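Local coordinates for protein hydroquinone dioxygenase small subunit (Pseudomonas sp., PDB 4ZXA) that forms the small subunit of PnpCD, a two-subunit, iron(II)-dependent hydroquinone 1,2-dioxygenase, and probably contributes to its dioxygenase activity, at residues F41-N46 / V63-A68; K52-L57 / S158-A163; I84-E89 / V147-T152. All coordinates share one frame; numbering follows the deposited sequence.

Interaction 1: residues F41-N46 / V63-A68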
loop_
_atom_site.group_PDB
_atom_site.type_symbol
_atom_site.label_atom_id
_atom_site.label_comp_id
_atom_site.label_asym_id
_atom_site.label_seq_id
_atom_site.Cartn_x
_atom_site.Cartn_y
_atom_site.Cartn_z
ATOM N N PHE A 41 -11.379 7.753 -32.089
ATOM C CA PHE A 41 -10.710 8.510 -33.117
ATOM C C PHE A 41 -10.361 7.619 -34.296
ATOM O O PHE A 41 -10.648 7.969 -35.435
ATOM C CB PHE A 41 -9.528 9.291 -32.537
ATOM C CG PHE A 41 -9.957 10.319 -31.541
ATOM C CD1 PHE A 41 -10.650 11.435 -31.954
ATOM C CD2 PHE A 41 -9.742 10.133 -30.184
ATOM C CE1 PHE A 41 -11.094 12.366 -31.040
ATOM C CE2 PHE A 41 -10.179 11.072 -29.260
ATOM C CZ PHE A 41 -10.859 12.185 -29.690
ATOM N N GLU A 42 -9.784 6.459 -34.023
ATOM C CA GLU A 42 -9.613 5.464 -35.066
ATOM C C GLU A 42 -10.958 5.185 -35.737
ATOM O O GLU A 42 -11.061 5.156 -36.968
ATOM C CB GLU A 42 -9.001 4.169 -34.510
ATOM C CG GLU A 42 -8.571 3.190 -35.591
ATOM C CD GLU A 42 -7.674 2.096 -35.058
ATOM O OE1 GLU A 42 -8.022 1.472 -34.028
ATOM O OE2 GLU A 42 -6.603 1.870 -35.665
ATOM N N VAL A 43 -11.995 5.001 -34.931
ATOM C CA VAL A 43 -13.310 4.704 -35.489
ATOM C C VAL A 43 -13.830 5.783 -36.464
ATOM O O VAL A 43 -14.235 5.471 -37.584
ATOM C CB VAL A 43 -14.362 4.386 -34.393
ATOM C CG1 VAL A 43 -15.777 4.426 -34.980
ATOM C CG2 VAL A 43 -14.089 3.016 -33.763
ATOM N N ALA A 44 -13.831 7.040 -36.028
ATOM C CA ALA A 44 -14.289 8.136 -36.873
ATOM C C ALA A 44 -13.392 8.291 -38.107
ATOM O O ALA A 44 -13.850 8.681 -39.184
ATOM C CB ALA A 44 -14.340 9.441 -36.076
ATOM N N GLN A 45 -12.113 7.970 -37.944
ATOM C CA GLN A 45 -11.154 8.130 -39.018
ATOM C C GLN A 45 -11.484 7.187 -40.155
ATOM O O GLN A 45 -11.114 7.445 -41.295
ATOM C CB GLN A 45 -9.739 7.854 -38.521
ATOM C CG GLN A 45 -8.639 8.057 -39.573
ATOM C CD GLN A 45 -7.289 7.494 -39.121
ATOM O OE1 GLN A 45 -7.097 6.273 -39.064
ATOM N NE2 GLN A 45 -6.354 8.384 -38.782
ATOM N N ASN A 46 -12.182 6.101 -39.843
ATOM C CA ASN A 46 -12.417 5.037 -40.816
ATOM C C ASN A 46 -13.889 4.810 -41.118
ATOM O O ASN A 46 -14.293 3.705 -41.500
ATOM C CB ASN A 46 -11.793 3.723 -40.343
ATOM C CG ASN A 46 -10.297 3.828 -40.145
ATOM O OD1 ASN A 46 -9.726 3.127 -39.315
ATOM N ND2 ASN A 46 -9.654 4.716 -40.894
ATOM N N VAL A 63 -23.519 3.695 -27.029
ATOM C CA VAL A 63 -22.670 4.848 -27.263
ATOM C C VAL A 63 -22.217 4.783 -28.716
ATOM O O VAL A 63 -21.584 3.815 -29.137
ATOM C CB VAL A 63 -21.472 4.893 -26.324
ATOM C CG1 VAL A 63 -20.522 5.999 -26.750
ATOM C CG2 VAL A 63 -21.949 5.123 -24.903
ATOM N N GLU A 64 -22.595 5.799 -29.483
ATOM C CA GLU A 64 -22.246 5.883 -30.898
ATOM C C GLU A 64 -21.139 6.912 -31.128
ATOM O O GLU A 64 -21.073 7.945 -30.445
ATOM C CB GLU A 64 -23.477 6.255 -31.739
ATOM C CG GLU A 64 -24.591 5.232 -31.720
ATOM C CD GLU A 64 -25.884 5.795 -32.281
ATOM O OE1 GLU A 64 -26.005 7.041 -32.343
ATOM O OE2 GLU A 64 -26.778 4.995 -32.660
ATOM N N THR A 65 -20.264 6.600 -32.080
ATOM C CA THR A 65 -19.237 7.524 -32.542
ATOM C C THR A 65 -19.610 8.035 -33.930
ATOM O O THR A 65 -19.851 7.245 -34.842
ATOM C CB THR A 65 -17.835 6.858 -32.593
ATOM O OG1 THR A 65 -17.433 6.484 -31.269
ATOM C CG2 THR A 65 -16.799 7.829 -33.151
ATOM N N LEU A 66 -19.692 9.350 -34.085
ATOM C CA LEU A 66 -19.963 9.934 -35.402
ATOM C C LEU A 66 -18.779 10.736 -35.936
ATOM O O LEU A 66 -18.156 11.538 -35.207
ATOM C CB LEU A 66 -21.207 10.831 -35.389
ATOM C CG LEU A 66 -22.582 10.188 -35.233
ATOM C CD1 LEU A 66 -22.733 9.576 -33.849
ATOM C CD2 LEU A 66 -23.672 11.218 -35.479
ATOM N N ARG A 67 -18.480 10.519 -37.214
ATOM C CA ARG A 67 -17.536 11.369 -37.918
ATOM C C ARG A 67 -18.289 12.592 -38.433
ATOM O O ARG A 67 -19.087 12.494 -39.368
ATOM C CB ARG A 67 -16.879 10.611 -39.075
ATOM C CG ARG A 67 -15.807 11.407 -39.806
ATOM C CD ARG A 67 -15.400 10.774 -41.139
ATOM N NE ARG A 67 -14.592 11.721 -41.898
ATOM C CZ ARG A 67 -13.289 11.891 -41.716
ATOM N NH1 ARG A 67 -12.652 11.135 -40.825
ATOM N NH2 ARG A 67 -12.625 12.801 -42.427
ATOM N N ALA A 68 -18.049 13.741 -37.813
ATOM C CA ALA A 68 -18.694 14.977 -38.237
ATOM C C ALA A 68 -17.938 15.609 -39.417
ATOM O O ALA A 68 -16.815 16.110 -39.269
ATOM C CB ALA A 68 -18.793 15.950 -37.066
#
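Ala44 and Arg67 meet where the short helix 40-45 packs on a mixed beta sheet of this cupin-type subunit. The axes of helix 41-45 and strand 63-68 come within 7.5 Å of each other at 51°, and the nearest backbone pair, Ala44 CA and Arg67 CA, is 4.7 Å apart. The methyl side chain of Ala44 lies at this closest point, with its CB 4.1 Å from both Arg67 CB and Thr65 CG2. Beside it, Val43 CG1 reaches Thr65 CB at 4.0 Å and touches Thr65 CG2 as well, the two branched side chains crossing obliquely. Thr65 thus turns a methyl, not its hydroxyl, into the apolar patch.

The polar part of the contact belongs to Arg67. With CG anti to the backbone N (chi1 -176°) and the chain extended from CG to NE, its methylenes run past Ala44 O, CD coming to 3.3 Å from that oxygen. Arg67 NH1 then donates to Ala44 O over 3.2 Å in a nearly straight bond (167° at the hydrogen). The guanidinium plane contains the acceptor, whereas the donor stands above the carbonyl plane. A positive group next to a carbonyl of the last helical turn would suit the helix dipole. Beyond the contact, Arg67 NE makes a salt bridge to Glu69, so a second nitrogen of the guanidinium is held as well. An alanine in place of Arg67 would probably leave Ala44 O without this donor and Glu69 without its charged mate. At the other end of the helix, Asn39 OD1 bonds to the amides of Phe41 and Glu42, while Phe41 also packs on Gly292 of the large subunit. Where the helix ends, Asn46 N donates to Val43 O at 3.1 Å.

Interaction 2: residues K52-L57 / S158-A163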
loop_
_atom_site.group_PDB
_atom_site.type_symbol
_atom_site.label_atom_id
_atom_site.label_comp_id
_atom_site.label_asym_id
_atom_site.label_seq_id
_atom_site.Cartn_x
_atom_site.Cartn_y
_atom_site.Cartn_z
ATOM N N LYS A 52 -23.535 6.340 -37.667
ATOM C CA LYS A 52 -23.620 6.161 -36.218
ATOM C C LYS A 52 -23.005 4.822 -35.765
ATOM O O LYS A 52 -23.686 3.811 -35.687
ATOM C CB LYS A 52 -25.079 6.316 -35.772
ATOM C CG LYS A 52 -25.713 7.664 -36.216
ATOM C CD LYS A 52 -27.238 7.713 -35.944
ATOM C CE LYS A 52 -27.576 8.457 -34.654
ATOM N NZ LYS A 52 -27.399 9.971 -34.799
ATOM N N VAL A 53 -21.707 4.812 -35.480
ATOM C CA VAL A 53 -21.028 3.546 -35.225
ATOM C C VAL A 53 -21.099 3.238 -33.748
ATOM O O VAL A 53 -20.597 4.009 -32.917
ATOM C CB VAL A 53 -19.524 3.539 -35.670
ATOM C CG1 VAL A 53 -18.870 2.203 -35.307
ATOM C CG2 VAL A 53 -19.379 3.817 -37.179
ATOM N N VAL A 54 -21.744 2.123 -33.421
ATOM C CA VAL A 54 -21.819 1.680 -32.045
ATOM C C VAL A 54 -20.432 1.264 -31.553
ATOM O O VAL A 54 -19.795 0.384 -32.142
ATOM C CB VAL A 54 -22.782 0.498 -31.892
ATOM C CG1 VAL A 54 -22.868 0.062 -30.426
ATOM C CG2 VAL A 54 -24.164 0.857 -32.468
ATOM N N VAL A 55 -19.984 1.900 -30.469
ATOM C CA VAL A 55 -18.714 1.564 -29.822
ATOM C C VAL A 55 -18.948 1.059 -28.402
ATOM O O VAL A 55 -18.057 0.484 -27.786
ATOM C CB VAL A 55 -17.722 2.759 -29.826
ATOM C CG1 VAL A 55 -17.299 3.071 -31.264
ATOM C CG2 VAL A 55 -18.351 3.990 -29.206
ATOM N N GLY A 56 -20.163 1.249 -27.899
ATOM C CA GLY A 56 -20.551 0.668 -26.629
ATOM C C GLY A 56 -21.990 0.202 -26.695
ATOM O O GLY A 56 -22.855 0.924 -27.204
ATOM N N LEU A 57 -22.256 -0.998 -26.177
ATOM C CA LEU A 57 -23.611 -1.541 -26.163
ATOM C C LEU A 57 -23.953 -2.237 -24.838
ATOM O O LEU A 57 -23.305 -3.217 -24.458
ATOM C CB LEU A 57 -23.799 -2.511 -27.330
ATOM C CG LEU A 57 -25.140 -3.237 -27.375
ATOM C CD1 LEU A 57 -26.295 -2.251 -27.434
ATOM C CD2 LEU A 57 -25.168 -4.180 -28.570
ATOM N N SER A 158 -28.210 2.680 -36.254
ATOM C CA SER A 158 -27.009 2.290 -35.530
ATOM C C SER A 158 -26.255 1.217 -36.288
ATOM O O SER A 158 -26.824 0.212 -36.703
ATOM C CB SER A 158 -27.352 1.811 -34.127
ATOM O OG SER A 158 -28.095 2.793 -33.426
ATOM N N VAL A 159 -24.965 1.425 -36.484
ATOM C CA VAL A 159 -24.191 0.437 -37.205
ATOM C C VAL A 159 -23.286 -0.316 -36.243
ATOM O O VAL A 159 -22.531 0.290 -35.480
ATOM C CB VAL A 159 -23.364 1.082 -38.339
ATOM C CG1 VAL A 159 -22.747 0.002 -39.236
ATOM C CG2 VAL A 159 -24.245 2.023 -39.149
ATOM N N GLU A 160 -23.375 -1.640 -36.276
ATOM C CA GLU A 160 -22.458 -2.463 -35.519
ATOM C C GLU A 160 -21.422 -3.074 -36.450
ATOM O O GLU A 160 -21.760 -3.644 -37.494
ATOM C CB GLU A 160 -23.205 -3.567 -34.774
ATOM C CG GLU A 160 -24.056 -3.071 -33.615
ATOM C CD GLU A 160 -24.831 -4.204 -32.959
ATOM O OE1 GLU A 160 -25.903 -4.569 -33.482
ATOM O OE2 GLU A 160 -24.361 -4.750 -31.941
ATOM N N LYS A 161 -20.155 -2.947 -36.076
ATOM C CA LYS A 161 -19.088 -3.577 -36.836
ATOM C C LYS A 161 -17.931 -3.883 -35.910
ATOM O O LYS A 161 -16.791 -3.461 -36.150
ATOM C CB LYS A 161 -18.648 -2.700 -38.015
ATOM C CG LYS A 161 -18.481 -1.199 -37.727
ATOM C CD LYS A 161 -17.354 -0.628 -38.585
ATOM C CE LYS A 161 -17.675 0.759 -39.148
ATOM N NZ LYS A 161 -16.432 1.416 -39.726
ATOM N N TRP A 162 -18.242 -4.623 -34.850
ATOM C CA TRP A 162 -17.280 -4.910 -33.796
ATOM C C TRP A 162 -15.978 -5.500 -34.337
ATOM O O TRP A 162 -14.890 -5.044 -33.995
ATOM C CB TRP A 162 -17.909 -5.816 -32.715
ATOM C CG TRP A 162 -19.186 -5.241 -32.160
ATOM C CD1 TRP A 162 -20.452 -5.560 -32.534
ATOM C CD2 TRP A 162 -19.310 -4.226 -31.146
ATOM N NE1 TRP A 162 -21.361 -4.808 -31.830
ATOM C CE2 TRP A 162 -20.688 -3.981 -30.971
ATOM C CE3 TRP A 162 -18.386 -3.496 -30.378
ATOM C CZ2 TRP A 162 -21.174 -3.046 -30.052
ATOM C CZ3 TRP A 162 -18.867 -2.566 -29.470
ATOM C CH2 TRP A 162 -20.254 -2.348 -29.316
ATOM N N ALA A 163 -16.080 -6.507 -35.189
ATOM C CA ALA A 163 -14.883 -7.193 -35.666
ATOM C C ALA A 163 -13.951 -6.225 -36.391
ATOM O O ALA A 163 -12.737 -6.414 -36.413
ATOM C CB ALA A 163 -15.251 -8.379 -36.556
HETATM O O HOH W 1 -19.690 -2.039 -33.583
#
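A parallel beta bridge between Val53 and Val159 joins the last, weakly bonded strand of the mixed sheet to strand 52-58, and the turn that follows brings Trp162 back over the same strand. Two backbone bonds define the bridge: Val159 N to Lys52 O, 2.8 Å and almost straight at 174°, and Val54 N to Val159 O at 2.9 Å.

Val54 then divides its two branches. CG1, anti to the backbone N (chi1 -179°), meets Trp162 CZ2 at 3.6 Å, while CG2 packs against Ser158 CB and Glu160 CG. Leu57 CB reaches the same ring atom, Trp162 CZ2, at 3.8 Å. Between them, Val55 and Gly56 form a classic beta bulge opposite Val63, and Val55 O comes to the indole edge near CZ3.

The indole is fixed at its nitrogen as well. Trp162 NE1 donates in the ring plane to Glu160 OE2 at 3.0 Å, a bond of 172° that uses the anti side of the carboxylate; Glu160 OE1 forms a salt bridge with Lys154. Trp162 also packs on Ile337 of the large subunit. A water bridges the two segments, donating to Val54 O at 2.8 Å and accepting from Lys161 N at 2.7 Å. Its oxygen lies 3.3 Å above the indole plane, over the ring centre, on the face that Val54 O meets nearer the rim.

Interaction 3: residues I84-E89 / V147-T152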
loop_
_atom_site.group_PDB
_atom_site.type_symbol
_atom_site.label_atom_id
_atom_site.label_comp_id
_atom_site.label_asym_id
_atom_site.label_seq_id
_atom_site.Cartn_x
_atom_site.Cartn_y
_atom_site.Cartn_z
ATOM N N ILE A 84 -21.587 14.703 -27.269
ATOM C CA ILE A 84 -20.328 15.296 -26.816
ATOM C C ILE A 84 -19.401 15.467 -27.999
ATOM O O ILE A 84 -19.091 14.503 -28.703
ATOM C CB ILE A 84 -19.558 14.385 -25.840
ATOM C CG1 ILE A 84 -20.497 13.737 -24.821
ATOM C CG2 ILE A 84 -18.414 15.168 -25.166
ATOM C CD1 ILE A 84 -20.690 14.560 -23.614
ATOM N N VAL A 85 -18.934 16.686 -28.213
ATOM C CA VAL A 85 -17.959 16.921 -29.267
ATOM C C VAL A 85 -16.565 16.597 -28.757
ATOM O O VAL A 85 -16.054 17.264 -27.862
ATOM C CB VAL A 85 -18.005 18.366 -29.750
ATOM C CG1 VAL A 85 -16.806 18.657 -30.663
ATOM C CG2 VAL A 85 -19.319 18.617 -30.459
ATOM N N MET A 86 -15.954 15.565 -29.325
ATOM C CA MET A 86 -14.648 15.096 -28.863
ATOM C C MET A 86 -13.472 15.674 -29.665
ATOM O O MET A 86 -12.330 15.607 -29.234
ATOM C CB MET A 86 -14.614 13.563 -28.857
ATOM C CG MET A 86 -15.330 12.943 -27.668
ATOM S SD MET A 86 -14.442 13.172 -26.098
ATOM C CE MET A 86 -15.097 14.750 -25.585
ATOM N N ASP A 87 -13.771 16.240 -30.826
ATOM C CA ASP A 87 -12.784 16.909 -31.658
ATOM C C ASP A 87 -13.487 17.757 -32.725
ATOM O O ASP A 87 -14.576 17.415 -33.187
ATOM C CB ASP A 87 -11.866 15.892 -32.326
ATOM C CG ASP A 87 -10.807 16.544 -33.202
ATOM O OD1 ASP A 87 -10.355 17.667 -32.878
ATOM O OD2 ASP A 87 -10.420 15.928 -34.213
ATOM N N GLY A 88 -12.870 18.867 -33.108
ATOM C CA GLY A 88 -13.425 19.694 -34.156
ATOM C C GLY A 88 -14.476 20.625 -33.602
ATOM O O GLY A 88 -14.474 20.951 -32.411
ATOM N N GLU A 89 -15.390 21.049 -34.463
ATOM C CA GLU A 89 -16.397 22.008 -34.060
ATOM C C GLU A 89 -17.698 21.762 -34.811
ATOM O O GLU A 89 -17.755 21.821 -36.038
ATOM C CB GLU A 89 -15.866 23.418 -34.303
ATOM C CG GLU A 89 -16.790 24.534 -33.882
ATOM C CD GLU A 89 -16.078 25.882 -33.877
ATOM O OE1 GLU A 89 -16.781 26.923 -33.850
ATOM O OE2 GLU A 89 -14.816 25.892 -33.898
ATOM N N VAL A 147 -15.216 14.771 -34.348
ATOM C CA VAL A 147 -15.768 13.558 -33.762
ATOM C C VAL A 147 -16.889 13.861 -32.760
ATOM O O VAL A 147 -16.704 14.672 -31.845
ATOM C CB VAL A 147 -14.668 12.758 -33.064
ATOM C CG1 VAL A 147 -15.246 11.513 -32.465
ATOM C CG2 VAL A 147 -13.547 12.410 -34.046
ATOM N N ILE A 148 -18.050 13.228 -32.956
ATOM C CA ILE A 148 -19.187 13.373 -32.041
ATOM C C ILE A 148 -19.488 12.055 -31.323
ATOM O O ILE A 148 -19.640 11.007 -31.972
ATOM C CB ILE A 148 -20.489 13.765 -32.773
ATOM C CG1 ILE A 148 -20.314 15.037 -33.607
ATOM C CG2 ILE A 148 -21.628 13.920 -31.778
ATOM C CD1 ILE A 148 -21.559 15.410 -34.426
ATOM N N LEU A 149 -19.577 12.107 -29.992
ATOM C CA LEU A 149 -20.041 10.970 -29.209
ATOM C C LEU A 149 -21.508 11.170 -28.902
ATOM O O LEU A 149 -21.903 12.200 -28.333
ATOM C CB LEU A 149 -19.280 10.853 -27.890
ATOM C CG LEU A 149 -18.018 10.003 -27.837
ATOM C CD1 LEU A 149 -17.348 10.160 -26.486
ATOM C CD2 LEU A 149 -18.341 8.562 -28.069
ATOM N N GLN A 150 -22.316 10.188 -29.272
ATOM C CA GLN A 150 -23.741 10.271 -29.009
ATOM C C GLN A 150 -24.196 9.184 -28.032
ATOM O O GLN A 150 -23.956 7.993 -28.255
ATOM C CB GLN A 150 -24.535 10.187 -30.320
ATOM C CG GLN A 150 -26.040 10.211 -30.125
ATOM C CD GLN A 150 -26.777 10.976 -31.226
ATOM O OE1 GLN A 150 -26.185 11.795 -31.941
ATOM N NE2 GLN A 150 -28.081 10.719 -31.352
ATOM N N GLN A 151 -24.850 9.618 -26.957
ATOM C CA GLN A 151 -25.496 8.724 -26.004
ATOM C C GLN A 151 -26.970 8.532 -26.362
ATOM O O GLN A 151 -27.753 9.482 -26.353
ATOM C CB GLN A 151 -25.378 9.298 -24.598
ATOM C CG GLN A 151 -26.139 8.520 -23.538
ATOM C CD GLN A 151 -26.219 9.310 -22.252
ATOM O OE1 GLN A 151 -26.025 10.528 -22.262
ATOM N NE2 GLN A 151 -26.497 8.633 -21.137
ATOM N N THR A 152 -27.353 7.300 -26.670
ATOM C CA THR A 152 -28.712 7.061 -27.138
ATOM C C THR A 152 -29.106 5.588 -27.002
ATOM O O THR A 152 -28.524 4.863 -26.192
ATOM C CB THR A 152 -28.898 7.564 -28.606
ATOM O OG1 THR A 152 -30.285 7.505 -28.969
ATOM C CG2 THR A 152 -28.065 6.735 -29.589
#
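Ile84 and Leu149 form a hydrogen-bonded pair between antiparallel strands in the interior of the cupin-type subunit, each satisfying the other's backbone: Ile84 N to Leu149 O is 2.7 Å and Leu149 N to Ile84 O is 2.8 Å. Ile84 O also receives a CA-H contact from Ile148. The next pair, Val85 with Ile148, is non-hydrogen-bonded, and its backbone groups turn to neighbours on the far side of each strand: Val85 to Gly127 and His128, Ile148 to Leu66.

Here the register slips by one residue. Met86 and Asp87 both face Val147, a classic beta bulge, which the backbone of Met86 makes with phi -95° and psi -15°. Val147 O accepts Met86 N at 2.8 Å and, weakly, Asp87 N at 3.5 Å. In return Val147 N donates to Asp87 O over 3.0 Å, reaching it from 40° above the carbonyl plane.

On the face carrying Ile84, Asp87, Val147 and Leu149, Ile84 CB lies near Leu149 CB; Met86, at the bulge, brings its CG to 3.6 Å from Leu149 CD1. Asp87 OD2 accepts the amide of Leu17, and further along Gln151 bonds Ser236 and Ser241 of the large subunit.

The mutual bonds at Ile84 hold the regular register, while at the bulge Val147 O takes one good bond and one weak one, so the extra residue is accommodated without breaking the strand pairing.

In the fold
Strand 61-69 connects all three contacts, since it lies between strands 52-58 and 145-153 in the mixed sheet. Interactions 1 and 2, with centres about 10 Å apart, are probably joined by the Thr65 N to Val53 O bond at 2.7 Å and by Glu64 OE2 to Ser158 OG, also 2.7 Å. Interactions 1 and 3, about 9 Å between centres, share probable bonds from Leu66 N to Ile148 O, 2.7 Å, and from Gln150 N to Glu64 O, 2.8 Å. Interactions 2 and 3 are about 15 Å apart, centre to centre. Phe41, Trp162 and Met86, one from the segments of each interaction, also pack on the large subunit, placing this sheet beside the subunit interface.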